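Local coordinates for conserved hypothetical secreted protein (Helicobacter pylori, PDB 4RNZ) that probably cleaves peptidoglycan as a zinc-dependent M23-family metallopeptidase and helps determine the cell shape of the bacterium, at residues A[181-186]-A[331-336]; A[238-243]-A[251-256]; A[261-266]-A[303-308]. All blocks are in the same frame, centred on the assembly; numbering follows the deposited sequence.

Contact 1 (A[181-186]-A[331-336]); sequences SKAQEV and VFLEKA
A183 meets the flank of helix 326-348 through its methyl group, which fits between the side chains of F332 and L333. CB lies 3.6 Å from F332 CD2, placed obliquely to the ring; the touching atoms are CD2 and CE2, one side of the phenyl. A183 CA follows CB toward the same part of the ring, 3.7 Å from F332 CE2. The phenyl group is brought there by a first torsion that sets CG anti to the backbone N (chi1 173°), with the bond from CA already directed at the turn.

The first bond of L333 runs alongside the turn, and only the CD2 branch swings in to touch it. This CD2 sits 4.1 Å from A183 CB, and 3.4 Å separate it from the carbonyl O of S181. One leucine methyl therefore touches both alanine and the backbone two residues earlier.

The turn has its own bracing: D180 OD1 accepts hydrogen bonds from the N of both K182 and Q184, and E185 forms a salt bridge with R318. F171 of strand 166-172 touches both S181 and A336, which places the helix against the sheet of the second domain. No hydrogen bond joins the two segments and they bury just 184 Å², so the packing, away from the metal-binding residues, rests on van der Waals contact: alanine methyl against phenyl and leucine, plus one methyl lying on a carbonyl oxygen.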
loop_
_atom_site.group_PDB
_atom_site.type_symbol
_atom_site.label_atom_id
_atom_site.label_comp_id
_atom_site.label_asym_id
_atom_site.label_seq_id
_atom_site.Cartn_x
_atom_site.Cartn_y
_atom_site.Cartn_z
ATOM N N SER A 181 -13.628 17.176 -2.833
ATOM C CA SER A 181 -14.800 17.572 -2.041
ATOM C C SER A 181 -16.146 17.517 -2.751
ATOM O O SER A 181 -17.176 17.677 -2.145
ATOM C CB SER A 181 -14.621 18.885 -1.252
ATOM O OG SER A 181 -14.229 19.983 -2.003
ATOM N N LYS A 182 -16.124 17.255 -4.034
ATOM C CA LYS A 182 -17.333 16.969 -4.748
ATOM C C LYS A 182 -17.461 15.492 -4.934
ATOM O O LYS A 182 -18.196 15.052 -5.757
ATOM C CB LYS A 182 -17.334 17.643 -6.109
ATOM C CG LYS A 182 -17.403 19.146 -6.098
ATOM C CD LYS A 182 -17.759 19.627 -7.490
ATOM C CE LYS A 182 -18.028 21.125 -7.585
ATOM N NZ LYS A 182 -19.139 21.447 -8.518
ATOM N N ALA A 183 -16.722 14.725 -4.158
ATOM C CA ALA A 183 -16.727 13.284 -4.248
ATOM C C ALA A 183 -16.382 12.722 -5.602
ATOM O O ALA A 183 -16.803 11.678 -5.955
ATOM C CB ALA A 183 -18.034 12.725 -3.765
ATOM N N GLN A 184 -15.548 13.408 -6.327
ATOM C CA GLN A 184 -14.974 12.846 -7.542
ATOM C C GLN A 184 -13.480 12.529 -7.348
ATOM O O GLN A 184 -12.771 13.197 -6.596
ATOM C CB GLN A 184 -15.243 13.734 -8.747
ATOM C CG GLN A 184 -14.898 15.180 -8.570
ATOM C CD GLN A 184 -15.459 16.031 -9.693
ATOM O OE1 GLN A 184 -15.686 15.544 -10.808
ATOM N NE2 GLN A 184 -15.707 17.304 -9.400
ATOM N N GLU A 185 -13.012 11.486 -8.012
ATOM C CA GLU A 185 -11.677 10.961 -7.724
ATOM C C GLU A 185 -10.566 11.919 -8.122
ATOM O O GLU A 185 -10.657 12.614 -9.133
ATOM C CB GLU A 185 -11.477 9.628 -8.413
ATOM C CG GLU A 185 -10.108 8.998 -8.168
ATOM C CD GLU A 185 -10.079 7.529 -8.528
ATOM O OE1 GLU A 185 -11.036 7.038 -9.151
ATOM O OE2 GLU A 185 -9.111 6.846 -8.165
ATOM N N VAL A 186 -9.524 11.964 -7.305
ATOM C CA VAL A 186 -8.338 12.739 -7.633
ATOM C C VAL A 186 -7.123 11.871 -7.427
ATOM O O VAL A 186 -7.177 10.877 -6.694
ATOM C CB VAL A 186 -8.225 14.038 -6.810
ATOM C CG1 VAL A 186 -9.444 14.945 -7.072
ATOM C CG2 VAL A 186 -8.063 13.730 -5.322
ATOM N N VAL A 331 -22.883 9.961 2.558
ATOM C CA VAL A 331 -22.093 9.808 3.783
ATOM C C VAL A 331 -20.744 10.519 3.649
ATOM O O VAL A 331 -20.242 11.122 4.597
ATOM C CB VAL A 331 -21.870 8.310 4.116
ATOM C CG1 VAL A 331 -20.789 8.111 5.179
ATOM C CG2 VAL A 331 -23.182 7.670 4.559
ATOM N N PHE A 332 -20.169 10.438 2.457
ATOM C CA PHE A 332 -18.871 11.034 2.194
ATOM C C PHE A 332 -18.952 12.536 2.313
ATOM O O PHE A 332 -18.149 13.140 3.019
ATOM C CB PHE A 332 -18.389 10.691 0.786
ATOM C CG PHE A 332 -17.136 11.423 0.392
ATOM C CD1 PHE A 332 -15.886 10.898 0.696
ATOM C CD2 PHE A 332 -17.206 12.653 -0.249
ATOM C CE1 PHE A 332 -14.735 11.566 0.328
ATOM C CE2 PHE A 332 -16.054 13.334 -0.587
ATOM C CZ PHE A 332 -14.825 12.779 -0.318
ATOM N N LEU A 333 -19.918 13.120 1.604
ATOM C CA LEU A 333 -20.081 14.552 1.583
ATOM C C LEU A 333 -20.382 15.106 2.982
ATOM O O LEU A 333 -19.931 16.188 3.344
ATOM C CB LEU A 333 -21.180 14.938 0.598
ATOM C CG LEU A 333 -20.838 14.695 -0.880
ATOM C CD1 LEU A 333 -22.077 14.847 -1.751
ATOM C CD2 LEU A 333 -19.734 15.626 -1.367
ATOM N N GLU A 334 -21.142 14.352 3.766
ATOM C CA GLU A 334 -21.449 14.765 5.120
ATOM C C GLU A 334 -20.126 14.822 5.906
ATOM O O GLU A 334 -19.808 15.840 6.517
ATOM C CB GLU A 334 -22.473 13.810 5.746
ATOM C CG GLU A 334 -23.378 14.443 6.790
ATOM C CD GLU A 334 -22.705 14.623 8.141
ATOM O OE1 GLU A 334 -21.775 13.853 8.463
ATOM O OE2 GLU A 334 -23.110 15.535 8.897
ATOM N N LYS A 335 -19.339 13.749 5.850
ATOM C CA LYS A 335 -18.067 13.738 6.568
ATOM C C LYS A 335 -17.140 14.821 6.057
ATOM O O LYS A 335 -16.482 15.492 6.851
ATOM C CB LYS A 335 -17.363 12.385 6.491
ATOM C CG LYS A 335 -18.035 11.283 7.303
ATOM C CD LYS A 335 -17.018 10.367 7.986
ATOM C CE LYS A 335 -16.028 9.734 7.011
ATOM N NZ LYS A 335 -15.168 8.702 7.669
ATOM N N ALA A 336 -17.094 15.006 4.741
ATOM C CA ALA A 336 -16.228 16.039 4.178
ATOM C C ALA A 336 -16.577 17.429 4.699
ATOM O O ALA A 336 -15.682 18.184 5.078
ATOM C CB ALA A 336 -16.264 16.013 2.664
#

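Contact 2 (A[238-243]-A[251-256]); sequences GRVGFM and KVVEIH
G238 and G241 give strand 238-243 two hollows that side chains of strand 252-256, its antiparallel neighbour in the M23 peptidase sheet, fill. At the first, I255 CG2 rests 3.7 Å from G238 CA; there is no room for a CB here, and the backbone angles (phi 162°, psi -165°) themselves call for glycine. At the second, the H256 imidazole turns an edge to the chain, R239 O and G241 N lying in its plane, with CE1 3.8 Å from G241 CA, where a CB would run into it.

G241 is also the extra residue of a classic beta bulge. V240 pairs with I255 and M243 with V253, three steps against two, and G241 has the helical psi of -56° expected at the first bulge position. G241 N bonds to E254 O at 2.8 Å, and E254 N in turn to F242 O. Ahead of the bulge on strand 238-243, R239 and H256 exchange two backbone hydrogen bonds.

The phenyl of F242 crosses V252 at about a right angle: V252 CG1 meets the ring edge at CE1, 3.7 Å away. V252 itself is about 11 Å from the bound zinc ion. E254 packs its chain against F242 CB. On the other face M243 and V253 run side by side, CG to CG2 at 4.2 Å, and V240 packs with I255.

One face is thus apolar, touching L274 and F270. The other carries the E254 carboxylate, whose OE2 and OE1 form salt bridges with K246 and R261, so its charge is probably balanced locally; K246 also makes a cation-pi contact with F242.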
loop_
_atom_site.group_PDB
_atom_site.type_symbol
_atom_site.label_atom_id
_atom_site.label_comp_id
_atom_site.label_asym_id
_atom_site.label_seq_id
_atom_site.Cartn_x
_atom_site.Cartn_y
_atom_site.Cartn_z
ATOM N N GLY A 238 5.873 3.172 -15.984
ATOM C CA GLY A 238 6.608 3.053 -14.728
ATOM C C GLY A 238 8.018 2.576 -14.913
ATOM O O GLY A 238 8.545 2.565 -16.030
ATOM N N ARG A 239 8.617 2.155 -13.804
ATOM C CA ARG A 239 9.997 1.659 -13.802
ATOM C C ARG A 239 10.068 0.283 -13.175
ATOM O O ARG A 239 9.481 0.045 -12.114
ATOM C CB ARG A 239 10.920 2.617 -13.039
ATOM C CG ARG A 239 12.389 2.361 -13.332
ATOM C CD ARG A 239 13.289 3.402 -12.685
ATOM N NE ARG A 239 14.694 3.197 -13.053
ATOM C CZ ARG A 239 15.703 3.960 -12.627
ATOM N NH1 ARG A 239 15.468 4.994 -11.825
ATOM N NH2 ARG A 239 16.952 3.696 -13.011
ATOM N N VAL A 240 10.783 -0.621 -13.823
ATOM C CA VAL A 240 10.933 -1.972 -13.312
ATOM C C VAL A 240 11.767 -1.943 -12.036
ATOM O O VAL A 240 12.856 -1.413 -12.035
ATOM C CB VAL A 240 11.620 -2.893 -14.323
ATOM C CG1 VAL A 240 11.824 -4.296 -13.745
ATOM C CG2 VAL A 240 10.789 -2.979 -15.579
ATOM N N GLY A 241 11.241 -2.521 -10.965
ATOM C CA GLY A 241 11.960 -2.603 -9.688
ATOM C C GLY A 241 12.593 -3.960 -9.536
ATOM O O GLY A 241 13.778 -4.079 -9.333
ATOM N N PHE A 242 11.785 -4.992 -9.629
ATOM C CA PHE A 242 12.276 -6.346 -9.540
ATOM C C PHE A 242 11.836 -7.095 -10.779
ATOM O O PHE A 242 10.776 -6.842 -11.351
ATOM C CB PHE A 242 11.745 -7.040 -8.282
ATOM C CG PHE A 242 12.107 -8.499 -8.199
ATOM C CD1 PHE A 242 11.301 -9.468 -8.796
ATOM C CD2 PHE A 242 13.249 -8.910 -7.515
ATOM C CE1 PHE A 242 11.627 -10.817 -8.727
ATOM C CE2 PHE A 242 13.580 -10.258 -7.440
ATOM C CZ PHE A 242 12.774 -11.207 -8.058
ATOM N N MET A 243 12.658 -8.039 -11.169
ATOM C CA MET A 243 12.392 -8.855 -12.298
ATOM C C MET A 243 13.189 -10.147 -12.101
ATOM O O MET A 243 14.416 -10.129 -12.099
ATOM C CB MET A 243 12.865 -8.093 -13.507
ATOM C CG MET A 243 12.711 -8.842 -14.780
ATOM S SD MET A 243 13.305 -7.778 -16.080
ATOM C CE MET A 243 13.523 -9.050 -17.304
ATOM N N LYS A 251 8.231 -16.610 -12.251
ATOM C CA LYS A 251 8.802 -15.402 -12.857
ATOM C C LYS A 251 7.851 -14.225 -12.696
ATOM O O LYS A 251 6.658 -14.337 -12.984
ATOM C CB LYS A 251 9.123 -15.595 -14.347
ATOM C CG LYS A 251 10.333 -16.478 -14.592
ATOM C CD LYS A 251 10.657 -16.649 -16.062
ATOM C CE LYS A 251 11.425 -17.934 -16.297
ATOM N NZ LYS A 251 11.746 -18.038 -17.741
ATOM N N VAL A 252 8.398 -13.100 -12.275
ATOM C CA VAL A 252 7.599 -11.946 -11.950
ATOM C C VAL A 252 8.333 -10.642 -12.293
ATOM O O VAL A 252 9.565 -10.530 -12.212
ATOM C CB VAL A 252 7.153 -12.015 -10.467
ATOM C CG1 VAL A 252 8.350 -12.214 -9.551
ATOM C CG2 VAL A 252 6.392 -10.765 -10.064
ATOM N N VAL A 253 7.562 -9.663 -12.731
ATOM C CA VAL A 253 8.053 -8.312 -12.959
ATOM C C VAL A 253 7.257 -7.410 -12.045
ATOM O O VAL A 253 6.036 -7.572 -11.907
ATOM C CB VAL A 253 7.776 -7.856 -14.415
ATOM C CG1 VAL A 253 8.068 -6.363 -14.595
ATOM C CG2 VAL A 253 8.579 -8.695 -15.394
ATOM N N GLU A 254 7.953 -6.451 -11.447
ATOM C CA GLU A 254 7.357 -5.452 -10.583
ATOM C C GLU A 254 7.730 -4.114 -11.162
ATOM O O GLU A 254 8.880 -3.888 -11.521
ATOM C CB GLU A 254 7.871 -5.597 -9.136
ATOM C CG GLU A 254 7.646 -7.005 -8.585
ATOM C CD GLU A 254 7.886 -7.107 -7.077
ATOM O OE1 GLU A 254 8.292 -6.095 -6.480
ATOM O OE2 GLU A 254 7.658 -8.204 -6.509
ATOM N N ILE A 255 6.727 -3.258 -11.293
ATOM C CA ILE A 255 6.873 -1.934 -11.857
ATOM C C ILE A 255 6.335 -0.919 -10.867
ATOM O O ILE A 255 5.298 -1.150 -10.241
ATOM C CB ILE A 255 6.100 -1.840 -13.195
ATOM C CG1 ILE A 255 6.838 -2.636 -14.272
ATOM C CG2 ILE A 255 5.913 -0.384 -13.627
ATOM C CD1 ILE A 255 5.946 -3.127 -15.409
ATOM N N HIS A 256 7.032 0.213 -10.742
ATOM C CA HIS A 256 6.641 1.284 -9.834
ATOM C C HIS A 256 6.262 2.548 -10.577
ATOM O O HIS A 256 6.919 2.935 -11.553
ATOM C CB HIS A 256 7.785 1.648 -8.898
ATOM C CG HIS A 256 8.220 0.533 -8.016
ATOM N ND1 HIS A 256 8.909 -0.562 -8.490
ATOM C CD2 HIS A 256 8.071 0.338 -6.689
ATOM C CE1 HIS A 256 9.159 -1.391 -7.492
ATOM N NE2 HIS A 256 8.676 -0.861 -6.387
#

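Contact 3 (A[261-266]-A[303-308]); sequences RLVYAH and GVYKNS
The antiparallel pair of strands 261-265 and 303-306 belongs to the beta sheet of the M23 peptidase domain, where R261 faces Y305. The guanidinium lies over one face of the phenol ring, planes 26° apart, with NH1 above the ring centre at 3.3 Å from the plane. This is both a stack and a cation-pi contact, R261 CZ being 4.1 Å from the Y305 centroid. The arginine leaves the backbone with CG anti to N and stays extended to CD before bending at chi3 (142°); its NH2 forms a salt bridge with E38, while NE is the atom that E254 holds.

Beneath the stack, R261 and Y305 exchange two backbone hydrogen bonds, the one from Y305 N to R261 O measuring 2.8 Å. V263 and G303 do likewise, V263 N reaching G303 O at 2.7 Å. Strand 299-306 begins with the HxH sequence of M23 enzymes, H299 to H301, and H301 is a zinc ligand; G303 lies about 8 Å from the bound zinc ion. Where the partner chain turns its corner, H266 NE2 is hydrogen-bonded to the zinc ligand E34.

V263 shares the face with the tyrosine, its CG2 obliquely placed 3.8 Å from Y305 CE1. The bare CA of G303 leaves its side of that face to V263. Opposite them, L262 CD2 and V304 CG2 approach to 4.4 Å.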
loop_
_atom_site.group_PDB
_atom_site.type_symbol
_atom_site.label_atom_id
_atom_site.label_comp_id
_atom_site.label_asym_id
_atom_site.label_seq_id
_atom_site.Cartn_x
_atom_site.Cartn_y
_atom_site.Cartn_z
ATOM N N ARG A 261 2.908 0.057 -6.761
ATOM C CA ARG A 261 3.715 -1.048 -7.206
ATOM C C ARG A 261 2.787 -2.078 -7.880
ATOM O O ARG A 261 1.793 -2.519 -7.294
ATOM C CB ARG A 261 4.398 -1.642 -5.992
ATOM C CG ARG A 261 5.310 -2.831 -6.202
ATOM C CD ARG A 261 5.870 -3.255 -4.827
ATOM N NE ARG A 261 5.908 -4.680 -4.844
ATOM C CZ ARG A 261 5.219 -5.520 -4.091
ATOM N NH1 ARG A 261 4.457 -5.148 -3.060
ATOM N NH2 ARG A 261 5.344 -6.788 -4.391
ATOM N N LEU A 262 3.149 -2.458 -9.103
ATOM C CA LEU A 262 2.323 -3.333 -9.943
ATOM C C LEU A 262 3.088 -4.629 -10.183
ATOM O O LEU A 262 4.232 -4.605 -10.613
ATOM C CB LEU A 262 1.961 -2.640 -11.268
ATOM C CG LEU A 262 1.089 -1.374 -11.151
ATOM C CD1 LEU A 262 1.942 -0.119 -11.036
ATOM C CD2 LEU A 262 0.159 -1.205 -12.336
ATOM N N VAL A 263 2.435 -5.754 -9.903
ATOM C CA VAL A 263 3.081 -7.073 -9.909
ATOM C C VAL A 263 2.460 -7.958 -10.981
ATOM O O VAL A 263 1.255 -8.079 -11.035
ATOM C CB VAL A 263 2.889 -7.731 -8.534
ATOM C CG1 VAL A 263 3.285 -9.208 -8.539
ATOM C CG2 VAL A 263 3.669 -6.951 -7.483
ATOM N N TYR A 264 3.291 -8.590 -11.799
ATOM C CA TYR A 264 2.849 -9.449 -12.891
ATOM C C TYR A 264 3.556 -10.778 -12.764
ATOM O O TYR A 264 4.731 -10.865 -13.106
ATOM C CB TYR A 264 3.269 -8.824 -14.215
ATOM C CG TYR A 264 2.733 -7.443 -14.436
ATOM C CD1 TYR A 264 3.365 -6.342 -13.889
ATOM C CD2 TYR A 264 1.602 -7.241 -15.204
ATOM C CE1 TYR A 264 2.866 -5.055 -14.090
ATOM C CE2 TYR A 264 1.102 -5.970 -15.416
ATOM C CZ TYR A 264 1.745 -4.879 -14.870
ATOM O OH TYR A 264 1.229 -3.626 -15.069
ATOM N N ALA A 265 2.855 -11.807 -12.291
ATOM C CA ALA A 265 3.500 -13.054 -11.888
ATOM C C ALA A 265 3.021 -14.276 -12.666
ATOM O O ALA A 265 1.947 -14.277 -13.274
ATOM C CB ALA A 265 3.304 -13.290 -10.388
ATOM N N HIS A 266 3.844 -15.317 -12.558
ATOM C CA HIS A 266 3.704 -16.603 -13.205
ATOM C C HIS A 266 4.078 -16.561 -14.686
ATOM O O HIS A 266 3.523 -17.302 -15.474
ATOM C CB HIS A 266 2.297 -17.187 -13.015
ATOM C CG HIS A 266 1.901 -17.333 -11.578
ATOM N ND1 HIS A 266 2.538 -18.198 -10.719
ATOM C CD2 HIS A 266 0.949 -16.710 -10.846
ATOM C CE1 HIS A 266 1.992 -18.105 -9.521
ATOM N NE2 HIS A 266 1.031 -17.204 -9.572
ATOM N N GLY A 303 -1.103 -7.934 -9.525
ATOM C CA GLY A 303 -1.231 -7.282 -8.227
ATOM C C GLY A 303 -0.944 -5.790 -8.260
ATOM O O GLY A 303 -0.072 -5.334 -9.001
ATOM N N VAL A 304 -1.689 -5.034 -7.456
ATOM C CA VAL A 304 -1.469 -3.621 -7.322
ATOM C C VAL A 304 -1.397 -3.272 -5.840
ATOM O O VAL A 304 -2.233 -3.719 -5.062
ATOM C CB VAL A 304 -2.546 -2.786 -8.025
ATOM C CG1 VAL A 304 -2.274 -1.290 -7.836
ATOM C CG2 VAL A 304 -2.581 -3.127 -9.522
ATOM N N TYR A 305 -0.373 -2.486 -5.500
ATOM C CA TYR A 305 -0.097 -2.011 -4.131
ATOM C C TYR A 305 -0.047 -0.490 -4.124
ATOM O O TYR A 305 0.751 0.088 -4.855
ATOM C CB TYR A 305 1.254 -2.529 -3.666
ATOM C CG TYR A 305 1.238 -4.015 -3.524
ATOM C CD1 TYR A 305 1.456 -4.834 -4.623
ATOM C CD2 TYR A 305 0.957 -4.614 -2.293
ATOM C CE1 TYR A 305 1.368 -6.213 -4.506
ATOM C CE2 TYR A 305 0.896 -5.996 -2.171
ATOM C CZ TYR A 305 1.089 -6.774 -3.296
ATOM O OH TYR A 305 1.028 -8.134 -3.204
ATOM N N LYS A 306 -0.905 0.144 -3.331
ATOM C CA LYS A 306 -0.878 1.592 -3.146
ATOM C C LYS A 306 -0.290 1.889 -1.769
ATOM O O LYS A 306 -0.879 1.506 -0.775
ATOM C CB LYS A 306 -2.281 2.184 -3.218
ATOM C CG LYS A 306 -2.310 3.699 -3.012
ATOM C CD LYS A 306 -3.712 4.289 -3.123
ATOM C CE LYS A 306 -3.742 5.764 -2.708
ATOM N NZ LYS A 306 -5.035 6.454 -3.021
ATOM N N ASN A 307 0.842 2.582 -1.723
ATOM C CA ASN A 307 1.474 2.955 -0.445
ATOM C C ASN A 307 1.761 1.708 0.402
ATOM O O ASN A 307 1.560 1.694 1.618
ATOM C CB ASN A 307 0.615 3.972 0.310
ATOM C CG ASN A 307 0.701 5.357 -0.304
ATOM O OD1 ASN A 307 1.749 5.742 -0.764
ATOM N ND2 ASN A 307 -0.395 6.096 -0.300
ATOM N N SER A 308 2.179 0.657 -0.299
ATOM C CA SER A 308 2.575 -0.630 0.266
ATOM C C SER A 308 1.415 -1.590 0.534
ATOM O O SER A 308 1.646 -2.770 0.799
ATOM C CB SER A 308 3.454 -0.427 1.524
ATOM O OG SER A 308 2.606 -0.322 2.674
#

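Overall arrangement
Contacts 2 and 3 lie in one antiparallel sheet of the M23 domain, their centres about 9 Å apart. Strands 252-257 and 260-267 are successive in the chain and adjacent in the sheet, joined by probable backbone hydrogen bonds from L262 N to I255 O and from Y264 N to V253 O; V252 packs on V263 there. Contact 1 is about 34 Å from contact 2 and 27 Å from contact 3 by centres. Both others are nested in the loop it closes, contact 2 ahead of contact 3. Contact 1 thus brings helix 326-348, late in the chain, back against residues of the second domain, on the opposite side of the molecule's centre from contact 2.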